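Local coordinates for protein adenylosuccinate lyase (Francisella tularensis subsp. tularensis SCHU S4, PDB 4EEI) that probably catalyses the release of fumarate from adenylosuccinate to give AMP, and the analogous cleavage of SAICAR, in purine biosynthesis, at residues H299-D302 / I303-S307; I70-C73 / T74-A77; T191-D194 / E195-A199; L34-M38 / V39-T43; L324-M327 / K328-D332. All blocks are in the same frame, centred on the assembly; numbering follows the deposited sequence. Where two conformers were deposited one is given.

Contact 1 of 5, residues H299-D302 / I303-S307; sequences HERD and ISHSS. With AMP (adenosine monophosphate), chain O; EDO (1,2-ethanediol), chain Q.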
# COMPACT_ATOMS: atom_id res chain seq x y z
N HIS B 299 -8.01 -9.79 20.31
CA HIS B 299 -8.88 -10.70 21.03
C HIS B 299 -10.25 -10.72 20.44
O HIS B 299 -10.42 -10.78 19.21
CB HIS B 299 -8.92 -10.32 22.51
CG HIS B 299 -7.61 -10.55 23.23
ND1 HIS B 299 -6.95 -11.71 23.17
CD2 HIS B 299 -6.85 -9.70 24.02
CE1 HIS B 299 -5.82 -11.62 23.90
NE2 HIS B 299 -5.76 -10.39 24.42
N GLU B 300 -11.27 -10.54 21.28
CA GLU B 300 -12.65 -10.64 20.83
C GLU B 300 -13.15 -9.33 20.21
O GLU B 300 -14.33 -9.18 19.92
CB GLU B 300 -13.57 -11.08 21.97
CG GLU B 300 -13.43 -12.55 22.33
CD GLU B 300 -12.04 -12.89 22.85
OE1 GLU B 300 -11.60 -12.23 23.81
OE2 GLU B 300 -11.40 -13.81 22.30
N ARG B 301 -12.23 -8.39 20.02
CA ARG B 301 -12.53 -7.16 19.31
C ARG B 301 -11.87 -5.92 19.90
O ARG B 301 -11.60 -5.84 21.10
CB ARG B 301 -14.05 -6.94 19.20
CG ARG B 301 -14.64 -6.02 20.25
CD ARG B 301 -14.24 -4.56 20.04
NE ARG B 301 -14.72 -4.03 18.77
CZ ARG B 301 -15.97 -3.67 18.52
NH1 ARG B 301 -16.90 -3.80 19.46
NH2 ARG B 301 -16.31 -3.19 17.33
N ASP B 302 -11.61 -4.96 19.02
CA ASP B 302 -11.14 -3.64 19.40
C ASP B 302 -11.62 -2.67 18.34
O ASP B 302 -12.02 -3.10 17.26
CB ASP B 302 -9.61 -3.62 19.51
CG ASP B 302 -8.93 -3.33 18.19
OD1 ASP B 302 -8.09 -4.15 17.76
OD2 ASP B 302 -9.23 -2.29 17.57
N ILE B 303 -11.95 -1.47 18.78
CA ILE B 303 -12.77 -0.62 17.92
C ILE B 303 -11.99 0.25 16.93
O ILE B 303 -12.56 1.17 16.34
CB ILE B 303 -13.72 0.27 18.75
CG1 ILE B 303 -14.98 0.59 17.95
CG2 ILE B 303 -13.02 1.53 19.21
CD1 ILE B 303 -16.26 0.51 18.75
N SER B 304 -10.71 -0.04 16.73
CA SER B 304 -9.90 0.76 15.80
C SER B 304 -10.46 0.77 14.38
O SER B 304 -10.32 1.76 13.65
CB SER B 304 -8.46 0.25 15.79
OG SER B 304 -8.39 -1.08 15.30
N HIS B 305 -11.09 -0.33 13.97
CA HIS B 305 -11.62 -0.43 12.61
C HIS B 305 -12.77 0.53 12.36
O HIS B 305 -13.09 0.85 11.20
CB HIS B 305 -12.12 -1.85 12.37
CG HIS B 305 -13.25 -2.23 13.28
ND1 HIS B 305 -14.57 -2.02 12.96
CD2 HIS B 305 -13.25 -2.75 14.53
CE1 HIS B 305 -15.34 -2.43 13.95
NE2 HIS B 305 -14.56 -2.88 14.92
N SER B 306 -13.42 0.96 13.43
CA SER B 306 -14.65 1.73 13.30
C SER B 306 -14.44 3.10 12.65
O SER B 306 -15.07 3.41 11.64
CB SER B 306 -15.34 1.88 14.67
OG SER B 306 -16.47 2.72 14.57
N SER B 307 -13.57 3.92 13.23
CA SER B 307 -13.31 5.25 12.65
C SER B 307 -12.85 5.12 11.20
O SER B 307 -13.30 5.87 10.32
CB SER B 307 -12.25 5.99 13.45
OG SER B 307 -11.07 5.20 13.55
P AMP O . -15.49 5.90 16.91
O1P AMP O . -15.51 7.38 16.62
O2P AMP O . -14.15 5.38 17.37
O3P AMP O . -16.15 5.06 15.85
O5' AMP O . -16.44 5.73 18.19
C5' AMP O . -16.85 4.44 18.63
C4' AMP O . -18.08 4.56 19.51
O4' AMP O . -18.50 3.27 19.96
C3' AMP O . -17.79 5.39 20.75
O3' AMP O . -18.83 6.35 20.93
C2' AMP O . -17.81 4.40 21.90
O2' AMP O . -18.39 4.99 23.07
C1' AMP O . -18.67 3.27 21.37
N9 AMP O . -18.26 1.97 21.96
C8 AMP O . -17.45 1.81 23.02
N7 AMP O . -17.28 0.49 23.30
C5 AMP O . -17.99 -0.21 22.40
C6 AMP O . -18.24 -1.64 22.13
N6 AMP O . -17.69 -2.61 22.89
N1 AMP O . -19.05 -1.94 21.09
C2 AMP O . -19.60 -0.99 20.32
N3 AMP O . -19.42 0.33 20.51
C4 AMP O . -18.63 0.77 21.52
C1 EDO Q . -19.05 0.41 11.74
O1 EDO Q . -17.75 -0.18 11.72
C2 EDO Q . -19.01 1.74 11.01
O2 EDO Q . -17.81 2.42 11.40
O HOH W 1 -6.26 -3.52 15.96
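R301 reaches out of the loop 299-302 toward I303 and H305, where the loop runs into helix 304-333 in a buried part of the AMP pocket. Beyond CB the chain bends at chi2 and again at chi3, and this double turn brings the guanidinium alongside I303. CD and NE pass the backbone nitrogen of I303, NE giving a weak hydrogen bond to D302 O at 3.2 Å. At the tip the two terminal nitrogens part. R301 NH2 donates to H305 NE2 at 3.0 Å with an N-H...N angle of 167°; guanidinium and imidazole planes lie 10° apart, so the groups meet edge to edge. NH1 donates to Q212 and S95. I303 CD1 lies over one guanidinium face, offset toward its rim, and also touches the purine, 3.6 Å from AMP N3. Alongside, D302 OD2 takes two donors: S304 N at 2.8 Å, closing an Asx turn, and S304 OG at 2.7 Å, on the syn side. S306 OG donates to AMP O3P at 2.7 Å. The I303 backbone nitrogen is held by E275 of the third subunit. The chemistry implies a division of labour: the arginine and isoleucine lie by the base, the serine hydroxyl donates to the phosphate, and the histidine, itself bonded to E309, helps Q212 and S95 fix the rotation of the guanidinium.

Contact 2 of 5, residues I70-C73 / T74-A77; sequences IAFC and TSIA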
# COMPACT_ATOMS: atom_id res chain seq x y z
N ILE B 70 -25.88 3.45 22.70
CA ILE B 70 -26.70 3.84 23.85
C ILE B 70 -27.57 5.03 23.47
O ILE B 70 -28.75 5.08 23.79
CB ILE B 70 -25.84 4.20 25.07
CG1 ILE B 70 -25.01 3.00 25.53
CG2 ILE B 70 -26.72 4.72 26.21
CD1 ILE B 70 -24.12 3.29 26.74
N ALA B 71 -26.97 5.99 22.76
CA ALA B 71 -27.70 7.17 22.28
C ALA B 71 -28.84 6.79 21.34
O ALA B 71 -29.96 7.28 21.47
CB ALA B 71 -26.76 8.14 21.62
N PHE B 72 -28.54 5.93 20.37
CA PHE B 72 -29.55 5.43 19.44
C PHE B 72 -30.68 4.69 20.15
O PHE B 72 -31.86 4.96 19.89
CB PHE B 72 -28.90 4.52 18.39
CG PHE B 72 -29.89 3.63 17.67
CD1 PHE B 72 -30.71 4.14 16.68
CD2 PHE B 72 -29.99 2.28 18.00
CE1 PHE B 72 -31.62 3.33 16.03
CE2 PHE B 72 -30.89 1.46 17.34
CZ PHE B 72 -31.71 1.98 16.36
N CYS B 73 -30.33 3.75 21.02
CA CYS B 73 -31.35 3.00 21.76
C CYS B 73 -32.23 3.92 22.59
O CYS B 73 -33.46 3.78 22.62
CB CYS B 73 -30.70 1.95 22.66
SG CYS B 73 -29.90 0.62 21.75
N THR B 74 -31.60 4.87 23.27
CA THR B 74 -32.34 5.85 24.07
C THR B 74 -33.27 6.67 23.18
O THR B 74 -34.38 7.00 23.59
CB THR B 74 -31.38 6.76 24.87
OG1 THR B 74 -30.60 5.97 25.76
CG2 THR B 74 -32.16 7.79 25.67
N SER B 75 -32.83 6.98 21.96
CA SER B 75 -33.69 7.78 21.07
C SER B 75 -34.95 7.00 20.68
O SER B 75 -36.00 7.59 20.47
CB SER B 75 -32.92 8.25 19.82
OG SER B 75 -32.80 7.21 18.87
N ILE B 76 -34.83 5.68 20.58
CA ILE B 76 -35.98 4.83 20.27
C ILE B 76 -36.87 4.61 21.51
O ILE B 76 -38.08 4.87 21.48
CB ILE B 76 -35.53 3.44 19.75
CG1 ILE B 76 -34.72 3.58 18.45
CG2 ILE B 76 -36.74 2.53 19.56
CD1 ILE B 76 -35.39 4.41 17.36
N ALA B 77 -36.25 4.13 22.59
CA ALA B 77 -36.97 3.83 23.83
C ALA B 77 -37.80 5.00 24.36
O ALA B 77 -38.89 4.79 24.92
CB ALA B 77 -35.99 3.35 24.89
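The F72 ring carries I76 over one of its faces: I76 CG1 stands 4.2 Å from the ring centroid, 24° off the normal, a CH-pi contact displaced toward the rim, with F72 CE1 the nearest ring atom at 3.9 Å. S75 OG approaches the same ring obliquely. A chi1 of 161° sets CG of F72 opposite the backbone N, beside the carbonyl carbon, and the ring leans toward the following turn, which is how it comes to lie beside I76; M23, L24 and E27 of helix 16-33 pack against the phenyl group as well. Two hydroxyls then turn back onto the backbone. T74 OG1 donates to I70 O at 2.8 Å, and that oxygen also takes the regular helical bond from T74 N at 2.9 Å; the two donors come from opposite faces of the carbonyl plane, so I70 O is gripped twice. S75 OG, lying between its own backbone N and carbonyl carbon, donates to F72 O at 2.6 Å, three residues back, while I76 N bonds the same oxygen at 3.1 Å. Near the helix end the pattern starts to divide: I76 N makes a weak second bond to C73 O, which A77 N meets almost straight at 2.8 Å. A71 and S75 face helix 55-65. Hydroxyls of serine and threonine bonded to carbonyls three or four residues earlier are a standard helical motif, here placed on helix 68-77, which begins directly after the nucleotide-binding residues K66 and H67 and with D68 itself.

Contact 3 of 5, residues T191-D194 / E195-A199; sequences TTED and EKKAA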
# COMPACT_ATOMS: atom_id res chain seq x y z
N THR B 191 -29.68 -17.35 22.28
CA THR B 191 -29.42 -18.74 21.89
C THR B 191 -29.14 -18.74 20.40
O THR B 191 -29.49 -17.79 19.71
CB THR B 191 -30.64 -19.65 22.14
OG1 THR B 191 -31.72 -19.24 21.29
CG2 THR B 191 -31.08 -19.62 23.61
N THR B 192 -28.52 -19.81 19.90
CA THR B 192 -28.29 -19.88 18.45
C THR B 192 -29.61 -19.96 17.67
O THR B 192 -29.68 -19.55 16.52
CB THR B 192 -27.37 -21.05 18.05
OG1 THR B 192 -27.85 -22.26 18.65
CG2 THR B 192 -25.93 -20.78 18.50
N GLU B 193 -30.64 -20.48 18.32
CA GLU B 193 -31.97 -20.51 17.72
C GLU B 193 -32.53 -19.09 17.54
O GLU B 193 -33.11 -18.77 16.49
CB GLU B 193 -32.92 -21.34 18.59
CG GLU B 193 -34.34 -21.44 18.05
CD GLU B 193 -35.27 -22.21 18.98
OE1 GLU B 193 -35.47 -21.77 20.14
OE2 GLU B 193 -35.80 -23.26 18.56
N ASP B 194 -32.36 -18.24 18.55
CA ASP B 194 -32.80 -16.84 18.43
C ASP B 194 -32.06 -16.17 17.29
O ASP B 194 -32.65 -15.52 16.43
CB ASP B 194 -32.50 -16.06 19.70
CG ASP B 194 -33.20 -16.62 20.92
OD1 ASP B 194 -34.31 -17.16 20.77
OD2 ASP B 194 -32.62 -16.50 22.02
N GLU B 195 -30.74 -16.33 17.31
CA GLU B 195 -29.88 -15.74 16.29
C GLU B 195 -30.33 -16.15 14.90
O GLU B 195 -30.46 -15.32 14.01
CB GLU B 195 -28.44 -16.18 16.53
CG GLU B 195 -27.48 -15.66 15.49
CD GLU B 195 -26.05 -16.05 15.80
OE1 GLU B 195 -25.81 -17.24 16.11
OE2 GLU B 195 -25.17 -15.16 15.72
N LYS B 196 -30.59 -17.45 14.73
CA LYS B 196 -30.99 -17.99 13.43
C LYS B 196 -32.33 -17.41 12.94
O LYS B 196 -32.49 -17.08 11.76
CB LYS B 196 -31.06 -19.52 13.53
CG LYS B 196 -31.23 -20.23 12.19
CD LYS B 196 -30.05 -19.92 11.28
CE LYS B 196 -30.15 -20.69 9.98
NZ LYS B 196 -31.44 -20.45 9.27
N LYS B 197 -33.30 -17.31 13.85
CA LYS B 197 -34.60 -16.74 13.50
C LYS B 197 -34.46 -15.28 13.07
O LYS B 197 -35.02 -14.85 12.07
CB LYS B 197 -35.58 -16.85 14.67
CG LYS B 197 -36.02 -18.27 14.98
CD LYS B 197 -36.89 -18.30 16.24
CE LYS B 197 -37.24 -19.73 16.65
NZ LYS B 197 -37.72 -19.80 18.06
N ALA B 198 -33.68 -14.52 13.84
CA ALA B 198 -33.46 -13.12 13.53
C ALA B 198 -32.75 -12.96 12.19
O ALA B 198 -33.09 -12.08 11.40
CB ALA B 198 -32.65 -12.46 14.64
N ALA B 199 -31.75 -13.80 11.94
CA ALA B 199 -31.02 -13.78 10.66
C ALA B 199 -31.95 -14.10 9.49
O ALA B 199 -31.84 -13.50 8.42
CB ALA B 199 -29.84 -14.73 10.70
O HOH W 2 -27.52 -19.17 15.04
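E193 and K197, one helical turn apart, form the loose side of this contact, whereas T191, D194 and E195 hold its close-knit start. The two long side chains run side by side in the same direction: E193 CG packs on K197 CE at 3.6 Å, but the charged ends make only a long salt bridge, 3.6 Å between E193 OE1 and K197 NZ. The main salt bridge of the amine is with D36. K196, also on the outer side, turns toward D200 instead. The tightly bonded part is the capping box at the N-terminus of helix 192-202. T191 OG1 accepts from D194 N at 3.0 Å, and D194 OD2 accepts in return from T191 N at 3.1 Å, with the donor 41° above the carboxylate plane. Beside it, E195 N bonds T191 O at 3.1 Å and starts the regular helical series. An extended chain brings the buried E195 carboxylate to water 2, which donates to E195 OE1 at 2.8 Å and to T192 O at 2.6 Å, so a first-turn carbonyl gains a second donor besides K196 N. E195 is further held by Y187, by the backbone of F180 and by R428 of the second subunit. D194 and A198 pack against I30 of helix 16-33, K197 touches A33 there, and D194 OD2 meets R37 just beyond that helix, while T192 turns to E421 of the second subunit.

Contact 4 of 5, residues L34-M38 / V39-T43; sequences LEDRM and VPKGT. With EDO (1,2-ethanediol), chain Y.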
# COMPACT_ATOMS: atom_id res chain seq x y z
N LEU B 34 -37.13 -13.02 19.79
CA LEU B 34 -37.24 -13.23 21.22
C LEU B 34 -38.69 -13.32 21.68
O LEU B 34 -38.95 -13.65 22.83
CB LEU B 34 -36.48 -12.14 21.98
CG LEU B 34 -34.96 -12.28 21.90
CD1 LEU B 34 -34.26 -11.12 22.61
CD2 LEU B 34 -34.52 -13.61 22.51
N GLU B 35 -39.63 -13.02 20.79
CA GLU B 35 -41.04 -13.18 21.10
C GLU B 35 -41.42 -14.65 21.26
O GLU B 35 -42.45 -14.98 21.83
CB GLU B 35 -41.91 -12.52 20.03
CG GLU B 35 -42.06 -11.01 20.20
CD GLU B 35 -42.92 -10.39 19.12
OE1 GLU B 35 -43.70 -11.12 18.47
OE2 GLU B 35 -42.83 -9.16 18.93
N ASP B 36 -40.57 -15.53 20.74
CA ASP B 36 -40.73 -16.96 20.96
C ASP B 36 -40.29 -17.36 22.37
O ASP B 36 -40.47 -18.50 22.78
CB ASP B 36 -39.93 -17.76 19.93
CG ASP B 36 -40.63 -17.84 18.59
OD1 ASP B 36 -41.70 -17.21 18.43
OD2 ASP B 36 -40.11 -18.52 17.68
N ARG B 37 -39.73 -16.40 23.10
CA ARG B 37 -39.35 -16.63 24.49
C ARG B 37 -40.07 -15.66 25.42
O ARG B 37 -41.24 -15.84 25.73
CB ARG B 37 -37.84 -16.51 24.66
CG ARG B 37 -37.04 -17.44 23.76
CD ARG B 37 -35.90 -18.09 24.51
NE ARG B 37 -34.62 -17.45 24.23
CZ ARG B 37 -33.76 -17.06 25.16
NH1 ARG B 37 -32.62 -16.48 24.81
NH2 ARG B 37 -34.04 -17.23 26.44
N MET B 38 -39.36 -14.62 25.85
CA MET B 38 -39.78 -13.84 27.00
C MET B 38 -40.51 -12.55 26.60
O MET B 38 -41.14 -11.90 27.43
CB MET B 38 -38.59 -13.50 27.90
CG MET B 38 -37.68 -12.42 27.34
SD MET B 38 -36.53 -13.05 26.10
CE MET B 38 -35.50 -14.10 27.11
N VAL B 39 -40.42 -12.20 25.32
CA VAL B 39 -41.02 -10.97 24.83
C VAL B 39 -42.47 -11.20 24.39
O VAL B 39 -42.75 -12.11 23.61
CB VAL B 39 -40.24 -10.38 23.64
CG1 VAL B 39 -40.77 -9.01 23.28
CG2 VAL B 39 -38.75 -10.31 23.97
N PRO B 40 -43.38 -10.37 24.89
CA PRO B 40 -44.80 -10.49 24.55
C PRO B 40 -44.99 -10.42 23.04
O PRO B 40 -44.36 -9.57 22.39
CB PRO B 40 -45.42 -9.27 25.22
CG PRO B 40 -44.53 -8.99 26.39
CD PRO B 40 -43.14 -9.32 25.90
N LYS B 41 -45.82 -11.30 22.49
CA LYS B 41 -46.09 -11.30 21.05
C LYS B 41 -46.61 -9.95 20.60
O LYS B 41 -47.45 -9.35 21.29
CB LYS B 41 -47.11 -12.38 20.68
CG LYS B 41 -46.72 -13.79 21.10
CD LYS B 41 -45.49 -14.27 20.34
CE LYS B 41 -45.17 -15.73 20.67
NZ LYS B 41 -44.09 -16.26 19.79
N GLY B 42 -46.12 -9.45 19.47
CA GLY B 42 -46.59 -8.19 18.92
C GLY B 42 -45.70 -6.99 19.22
O GLY B 42 -45.88 -5.92 18.63
N THR B 43 -44.74 -7.15 20.13
CA THR B 43 -43.92 -6.03 20.59
C THR B 43 -43.09 -5.42 19.46
O THR B 43 -43.09 -4.20 19.27
CB THR B 43 -43.01 -6.45 21.75
OG1 THR B 43 -43.81 -6.91 22.85
CG2 THR B 43 -42.17 -5.27 22.21
C1 EDO Y . -43.24 -19.32 23.80
O1 EDO Y . -43.68 -18.01 23.40
C2 EDO Y . -42.48 -19.22 25.11
O2 EDO Y . -43.25 -18.48 26.06
O HOH W 3 -43.81 -14.23 24.12
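E35 reaches forward to G42 across a type II beta turn, P40 to T43, which leads from the loop after helix 16-33 into helix 43-50, with G42 at the N-cap. With the chain extended beyond CG, the E35 carboxylate lies at the start of that helix. G42 N donates to E35 OE1 at 3.1 Å, nearly straight (165°) but from 59° above the carboxylate plane, and E35 OE2 accepts from A44 N. Amide donors at a helix start would probably favour the charged form of the acid. Within the turn, T43 OG1 donates to P40 O at 2.8 Å. L34 O takes two amide donors from opposite faces of its plane, R37 N at 2.9 Å and V39 N at 3.2 Å, a pair of bonds that accompanies the change of direction after the helix. K41 folds back along E35: its NZ makes a salt bridge to D36 OD1 at 2.9 Å and a weak hydrogen bond to E35 O, while the other oxygen of D36 serves K197. M38 and V39 both pack on F87. The apolar side closes with L34 CB against V39 CG2 at 3.5 Å, and E35 CA points a C-H at V39 O, 3.2 Å away with 147° at the hydrogen.

Contact 5 of 5, residues L324-M327 / K328-D332; sequences LRRM and KNTID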
# COMPACT_ATOMS: atom_id res chain seq x y z
N LEU B 324 -17.84 3.72 -12.25
CA LEU B 324 -18.41 2.77 -13.21
C LEU B 324 -19.41 3.45 -14.13
O LEU B 324 -19.50 3.11 -15.31
CB LEU B 324 -19.09 1.61 -12.49
CG LEU B 324 -18.16 0.69 -11.69
CD1 LEU B 324 -18.98 -0.26 -10.85
CD2 LEU B 324 -17.27 -0.11 -12.65
N ARG B 325 -20.19 4.39 -13.60
CA ARG B 325 -21.17 5.11 -14.42
C ARG B 325 -20.48 6.06 -15.37
O ARG B 325 -20.87 6.18 -16.54
CB ARG B 325 -22.16 5.89 -13.54
CG ARG B 325 -23.01 5.00 -12.64
CD ARG B 325 -24.10 5.78 -11.94
NE ARG B 325 -24.89 4.90 -11.08
CZ ARG B 325 -25.85 5.31 -10.26
NH1 ARG B 325 -26.14 6.60 -10.16
NH2 ARG B 325 -26.50 4.42 -9.52
N ARG B 326 -19.46 6.75 -14.89
CA ARG B 326 -18.78 7.73 -15.75
C ARG B 326 -18.00 7.02 -16.86
O ARG B 326 -18.00 7.46 -18.01
CB ARG B 326 -17.86 8.65 -14.95
CG ARG B 326 -17.09 9.63 -15.82
CD ARG B 326 -16.44 10.75 -15.02
NE ARG B 326 -15.87 11.75 -15.93
CZ ARG B 326 -15.44 12.95 -15.55
NH1 ARG B 326 -15.51 13.30 -14.27
NH2 ARG B 326 -14.95 13.80 -16.45
N MET B 327 -17.33 5.92 -16.51
CA MET B 327 -16.62 5.14 -17.52
C MET B 327 -17.58 4.58 -18.57
O MET B 327 -17.26 4.58 -19.75
CB MET B 327 -15.83 4.00 -16.88
CG MET B 327 -15.09 3.15 -17.93
SD MET B 327 -13.80 4.08 -18.82
CE MET B 327 -12.41 3.76 -17.73
N LYS B 328 -18.74 4.10 -18.14
CA LYS B 328 -19.73 3.61 -19.11
C LYS B 328 -20.17 4.71 -20.07
O LYS B 328 -20.24 4.50 -21.29
CB LYS B 328 -20.95 3.01 -18.40
CG LYS B 328 -22.10 2.65 -19.35
CD LYS B 328 -23.44 2.89 -18.67
CE LYS B 328 -24.60 2.22 -19.39
NZ LYS B 328 -24.85 2.70 -20.78
N ASN B 329 -20.45 5.89 -19.54
CA ASN B 329 -20.88 6.98 -20.42
C ASN B 329 -19.75 7.41 -21.35
O ASN B 329 -19.98 7.73 -22.51
CB ASN B 329 -21.39 8.16 -19.60
CG ASN B 329 -22.71 7.88 -18.91
OD1 ASN B 329 -23.59 7.21 -19.47
ND2 ASN B 329 -22.87 8.40 -17.69
N THR B 330 -18.52 7.40 -20.84
CA THR B 330 -17.35 7.73 -21.64
C THR B 330 -17.14 6.72 -22.78
O THR B 330 -16.83 7.09 -23.91
CB THR B 330 -16.09 7.83 -20.76
OG1 THR B 330 -16.21 8.97 -19.89
CG2 THR B 330 -14.84 8.01 -21.60
N ILE B 331 -17.31 5.43 -22.48
CA ILE B 331 -17.24 4.42 -23.53
C ILE B 331 -18.36 4.62 -24.55
O ILE B 331 -18.10 4.63 -25.77
CB ILE B 331 -17.31 3.00 -22.94
CG1 ILE B 331 -16.09 2.71 -22.06
CG2 ILE B 331 -17.43 1.96 -24.06
CD1 ILE B 331 -14.76 2.74 -22.81
N ASP B 332 -19.60 4.76 -24.08
CA ASP B 332 -20.72 4.99 -25.01
C ASP B 332 -20.47 6.16 -25.95
O ASP B 332 -20.80 6.09 -27.14
CB ASP B 332 -22.04 5.25 -24.26
CG ASP B 332 -22.57 4.02 -23.56
OD1 ASP B 332 -22.16 2.90 -23.93
OD2 ASP B 332 -23.40 4.18 -22.63
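M327 and I331 meet one turn apart on helix 304-333, with M327 SD 4.2 Å from I331 CG1. Bends at chi2 and chi3 of the methionine bring its sulfur beside the isoleucine, the two chains crossing at a slant, and the same I331 CG1 lies 3.2 Å from M327 O. That oxygen takes the helical bond from I331 N at 2.9 Å (162°), one of an unbroken series that includes T330 N to R326 O, also at 2.9 Å. A second shell surrounds the apolar pair: M327 lies on L277, L236, A237 and L120, I331 on L236, I240 and L124, so helices 272-293, 217-244 and 94-131 enclose it. Polar side chains flank the pair and also reach adjoining helices. K328 NZ forms a salt bridge to D332 OD2 at 2.8 Å, using the syn side of the carboxylate, and D332 OD1 continues to S123. R325 runs nearly straight to D116 and E9, R326 bonds Y322 and S273, and T330 OG1 is hydrogen-bonded to S273 too. The chemistry is that of a helix inside a bundle, as in the long-helix core of the fumarase/aspartase superfamily: apolar groups pack between helices, ion pairs balance R325 and K328, and hydroxyls accept from R326.

How the contacts relate
Contact 1 is buried where its segments touch, bound to nucleotide and touched by two other subunits; contact 4 is a surface turn away from the annotated sites, and contacts 2, 3 and 5 are partly buried helical turns. Contacts 1 and 5 share helix 304-333, yet their centres lie about 38 Å apart: its start serves the AMP pocket, its far part the bundle. Contacts 3 and 4 touch directly through two salt bridges, joining helix 192-202 to the loop after helix 16-33. Contact 2 instead combines a CH-pi contact with hydroxyl-to-carbonyl bonds, and contact 5 an apolar core with ion pairs at its flank. The centres of contacts 1 and 2 are about 22 Å apart, without touching.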